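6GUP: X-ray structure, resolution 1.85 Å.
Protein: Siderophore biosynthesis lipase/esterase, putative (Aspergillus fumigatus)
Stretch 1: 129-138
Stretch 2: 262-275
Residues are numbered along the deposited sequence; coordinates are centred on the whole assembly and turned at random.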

# COMPACT_ATOMS: atom_id res chain seq x y z
N VAL A 129 16.94 5.60 -3.97
CA VAL A 129 17.86 5.46 -5.10
C VAL A 129 19.31 5.68 -4.64
O VAL A 129 20.17 4.83 -4.90
N LEU A 130 19.57 6.80 -3.97
CA LEU A 130 20.92 7.11 -3.47
C LEU A 130 21.38 6.13 -2.38
O LEU A 130 22.55 5.77 -2.33
N HIS A 131 20.45 5.70 -1.53
CA HIS A 131 20.73 4.71 -0.48
C HIS A 131 21.06 3.34 -1.09
O HIS A 131 21.97 2.66 -0.62
N TYR A 132 20.32 2.95 -2.12
CA TYR A 132 20.60 1.72 -2.89
C TYR A 132 22.04 1.72 -3.43
O TYR A 132 22.74 0.71 -3.32
N LEU A 133 22.46 2.85 -3.99
CA LEU A 133 23.77 2.98 -4.63
C LEU A 133 24.95 3.20 -3.67
O LEU A 133 26.06 2.76 -3.96
N SER A 134 24.71 3.88 -2.54
CA SER A 134 25.79 4.39 -1.69
C SER A 134 26.19 3.50 -0.51
O SER A 134 27.35 3.52 -0.09
N ARG A 135 25.24 2.72 0.02
CA ARG A 135 25.48 1.95 1.24
C ARG A 135 26.21 0.63 0.97
O ARG A 135 26.25 0.17 -0.18
N PRO A 136 26.80 0.01 2.02
CA PRO A 136 27.47 -1.29 1.88
C PRO A 136 26.57 -2.40 1.33
O PRO A 136 25.36 -2.41 1.59
N ASN A 137 27.17 -3.33 0.58
CA ASN A 137 26.46 -4.44 -0.04
C ASN A 137 27.06 -5.76 0.44
O ASN A 137 27.75 -6.45 -0.32
N PRO A 138 26.82 -6.12 1.72
CA PRO A 138 27.36 -7.36 2.26
C PRO A 138 26.63 -8.60 1.75
O PRO A 138 25.50 -8.53 1.25
N GLY A 262 30.58 13.13 0.30
CA GLY A 262 31.50 12.02 0.00
C GLY A 262 31.05 10.67 0.55
O GLY A 262 31.37 9.63 -0.03
N LYS A 263 30.32 10.69 1.66
CA LYS A 263 29.76 9.47 2.27
C LYS A 263 28.53 8.92 1.54
O LYS A 263 28.17 7.76 1.76
N THR A 264 27.88 9.74 0.71
CA THR A 264 26.66 9.34 -0.00
C THR A 264 26.88 9.34 -1.52
O THR A 264 27.06 8.27 -2.11
N PHE A 265 26.88 10.52 -2.14
CA PHE A 265 27.14 10.63 -3.58
C PHE A 265 28.53 10.10 -3.95
O PHE A 265 28.69 9.42 -4.97
N GLY A 266 29.52 10.39 -3.11
CA GLY A 266 30.89 9.90 -3.29
C GLY A 266 31.07 8.40 -3.19
O GLY A 266 32.02 7.86 -3.76
N MET A 267 30.17 7.72 -2.48
CA MET A 267 30.20 6.25 -2.38
C MET A 267 29.53 5.52 -3.56
O MET A 267 29.58 4.29 -3.61
N ILE A 268 28.93 6.25 -4.51
CA ILE A 268 28.32 5.63 -5.69
C ILE A 268 29.38 4.88 -6.52
O ILE A 268 29.15 3.74 -6.94
N ARG A 269 30.53 5.52 -6.74
CA ARG A 269 31.65 4.88 -7.45
C ARG A 269 32.20 3.65 -6.72
O ARG A 269 32.55 2.66 -7.35
N GLU A 270 32.27 3.73 -5.39
CA GLU A 270 32.94 2.70 -4.58
C GLU A 270 32.14 1.39 -4.48
O GLU A 270 32.74 0.31 -4.53
N GLN A 271 30.82 1.48 -4.33
CA GLN A 271 29.98 0.29 -4.17
C GLN A 271 29.78 -0.51 -5.46
O GLN A 271 29.48 -1.70 -5.41
N GLY A 272 29.93 0.15 -6.62
CA GLY A 272 29.87 -0.53 -7.92
C GLY A 272 28.49 -0.99 -8.35
O GLY A 272 28.38 -2.00 -9.06
N LEU A 273 27.45 -0.26 -7.94
CA LEU A 273 26.06 -0.62 -8.27
C LEU A 273 25.42 0.32 -9.30
O LEU A 273 24.20 0.26 -9.52
N LEU A 274 26.22 1.16 -9.96
CA LEU A 274 25.76 1.98 -11.08
C LEU A 274 26.75 1.89 -12.23
O LEU A 274 27.73 2.63 -12.27
N ARG A 275 26.49 0.96 -13.16
CA ARG A 275 27.25 0.88 -14.42
C ARG A 275 26.54 1.71 -15.50
O ARG A 275 26.06 1.20 -16.51

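The last turns of a helix, ending at Ser134, pack against stretch 2 in a mainly apolar contact, built around Leu130 and Leu133 and supplemented by one weak direct hydrogen bond and one water that bridges backbone groups of both stretches. The closest pair of CA atoms across the contact is Ser134 and Met267, 4.8 Å apart, and the contact buries 681 Å² in all.

Leu130 points toward stretch 2 with chi1 t and chi2 p. Its CD2 sits over one face of the Phe265 ring, 3.9 Å from the ring centroid and 3.7 Å from Phe265 CE2, in a CH-pi arrangement. Phe265 has chi1 m; its CA-to-CB bond points away, but the ring swings back to meet the leucine. Leu130 CD1 lies 3.8 Å from CD1 of Ile268 (chi1 m, chi2 t).

One turn further on, Leu133 starts sideways, but its m, t rotamer carries its end into stretch 2. Its CB packs 4.0 Å from Ile268 CG1, while its CD2 lies 4.0 Å from Leu273 CB, 3.8 Å from Leu274 CB and only 3.2 Å from Leu273 O. Leu273, also m, t, points toward the helix; its CD1 comes within 3.4 Å of Tyr132 O and its CD2 within 3.8 Å of Asn137 ND2.

Ser134 adopts chi1 p and turns its hydroxyl back on its own helix, where OG donates to Leu130 O at 2.7 Å. Ser134 CB lies 3.1 Å from Thr264 O, and Ser134 O lies 3.3 Å from Met267 CB. Met267 (m, m, m) begins toward the helix, yet the end of its side chain leads away, so the contact is made near its root.

Gln271, with chi1 and chi2 both m, points toward the segment where stretch 1 leaves its helix. Its NE2 donates a weak hydrogen bond to Ser134 O (3.3 Å, with an N-H...O angle of 126°). Its OE1 lies 3.4 Å from Arg135 O, but both are acceptors and no hydrogen bond joins them. The amide also borders Pro136, with OE1 3.7 Å from Pro136 CA.

A water makes a second, separate polar link. It donates to Leu133 O (2.8 Å) and Ile268 O (2.7 Å) and accepts from Leu273 N (2.9 Å), thereby tying the helix backbone to two points of stretch 2.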

# COMPACT_ATOMS: atom_id res chain seq x y z
CB VAL A 129 17.51 6.43 -6.26
CG1 VAL A 129 18.54 6.36 -7.38
CG2 VAL A 129 16.12 6.11 -6.81
CB LEU A 130 20.99 8.55 -2.94
CG LEU A 130 22.34 9.07 -2.42
CD1 LEU A 130 23.47 8.84 -3.41
CD2 LEU A 130 22.24 10.55 -2.07
CB HIS A 131 19.54 4.60 0.48
CG HIS A 131 19.86 3.96 1.79
ND1 HIS A 131 20.18 4.69 2.92
CD2 HIS A 131 19.87 2.66 2.17
CE1 HIS A 131 20.38 3.87 3.93
NE2 HIS A 131 20.20 2.63 3.51
CB TYR A 132 19.60 1.57 -4.05
CG TYR A 132 19.68 0.26 -4.81
CD1 TYR A 132 20.62 0.07 -5.83
CD2 TYR A 132 18.79 -0.78 -4.54
CE1 TYR A 132 20.69 -1.12 -6.53
CE2 TYR A 132 18.85 -1.98 -5.24
CZ TYR A 132 19.80 -2.14 -6.23
OH TYR A 132 19.87 -3.33 -6.92
CB LEU A 133 23.75 4.11 -5.66
CG LEU A 133 22.82 3.93 -6.86
CD1 LEU A 133 22.76 5.20 -7.69
CD2 LEU A 133 23.27 2.74 -7.71
CB SER A 134 25.43 5.78 -1.17
OG SER A 134 24.31 5.75 -0.30
CB ARG A 135 24.16 1.69 1.97
CG ARG A 135 23.36 2.93 2.33
CD ARG A 135 24.18 4.02 3.03
NE ARG A 135 24.91 3.51 4.19
CZ ARG A 135 24.60 3.70 5.48
NH1 ARG A 135 25.38 3.16 6.42
NH2 ARG A 135 23.54 4.42 5.85
CB PRO A 136 27.89 -1.63 3.31
CG PRO A 136 28.03 -0.32 3.98
CD PRO A 136 26.96 0.54 3.39
CB ASN A 137 26.52 -4.30 -1.57
CG ASN A 137 25.61 -5.28 -2.30
OD1 ASN A 137 24.63 -5.79 -1.75
ND2 ASN A 137 25.93 -5.54 -3.56
CB PRO A 138 27.16 -7.20 3.77
CG PRO A 138 25.94 -6.37 3.87
CD PRO A 138 26.07 -5.38 2.76
CB LYS A 263 29.40 9.72 3.74
CG LYS A 263 30.55 10.25 4.58
CD LYS A 263 30.45 9.84 6.04
CE LYS A 263 31.53 10.52 6.86
NZ LYS A 263 31.88 9.74 8.09
CB THR A 264 25.47 10.23 0.39
OG1 THR A 264 25.79 11.61 0.13
CG2 THR A 264 25.15 10.07 1.87
CB PHE A 265 27.03 12.09 -4.06
CG PHE A 265 25.62 12.60 -4.11
CD1 PHE A 265 24.83 12.40 -5.23
CD2 PHE A 265 25.09 13.31 -3.03
CE1 PHE A 265 23.53 12.89 -5.28
CE2 PHE A 265 23.79 13.79 -3.07
CZ PHE A 265 23.01 13.58 -4.20
CB MET A 267 29.58 5.79 -1.06
CG MET A 267 30.38 6.17 0.18
SD MET A 267 32.06 5.51 0.23
CE MET A 267 31.76 3.75 0.27
CB ILE A 268 27.55 6.65 -6.57
CG1 ILE A 268 26.33 7.18 -5.81
CG2 ILE A 268 27.09 6.01 -7.88
CD1 ILE A 268 25.69 8.41 -6.43
CB ARG A 269 32.78 5.88 -7.68
CG ARG A 269 33.88 5.36 -8.61
CD ARG A 269 35.03 6.35 -8.77
NE ARG A 269 35.68 6.67 -7.50
CZ ARG A 269 36.76 7.45 -7.37
NH1 ARG A 269 37.34 8.00 -8.43
NH2 ARG A 269 37.26 7.68 -6.16
CB GLU A 270 33.25 3.22 -3.17
CG GLU A 270 34.05 4.53 -3.12
CD GLU A 270 35.35 4.49 -3.91
OE1 GLU A 270 36.05 3.46 -3.86
OE2 GLU A 270 35.67 5.50 -4.57
CB GLN A 271 28.61 0.65 -3.58
CG GLN A 271 28.65 1.35 -2.22
CD GLN A 271 29.28 0.53 -1.10
OE1 GLN A 271 29.38 -0.69 -1.19
NE2 GLN A 271 29.69 1.21 -0.04
CB LEU A 273 25.22 -0.67 -6.99
CG LEU A 273 25.63 -1.74 -5.97
CD1 LEU A 273 24.84 -1.55 -4.69
CD2 LEU A 273 25.43 -3.15 -6.50
CB LEU A 274 25.56 3.44 -10.64
CG LEU A 274 25.08 4.45 -11.70
CD1 LEU A 274 23.81 3.99 -12.40
CD2 LEU A 274 24.86 5.81 -11.06
CB ARG A 275 27.52 -0.57 -14.86
CG ARG A 275 26.31 -1.49 -14.98
CD ARG A 275 26.59 -2.63 -15.95
NE ARG A 275 25.50 -3.60 -16.01
CZ ARG A 275 25.29 -4.59 -15.14
NH1 ARG A 275 26.09 -4.79 -14.09
NH2 ARG A 275 24.25 -5.40 -15.32
O HOH W 1 26.97 2.27 -6.51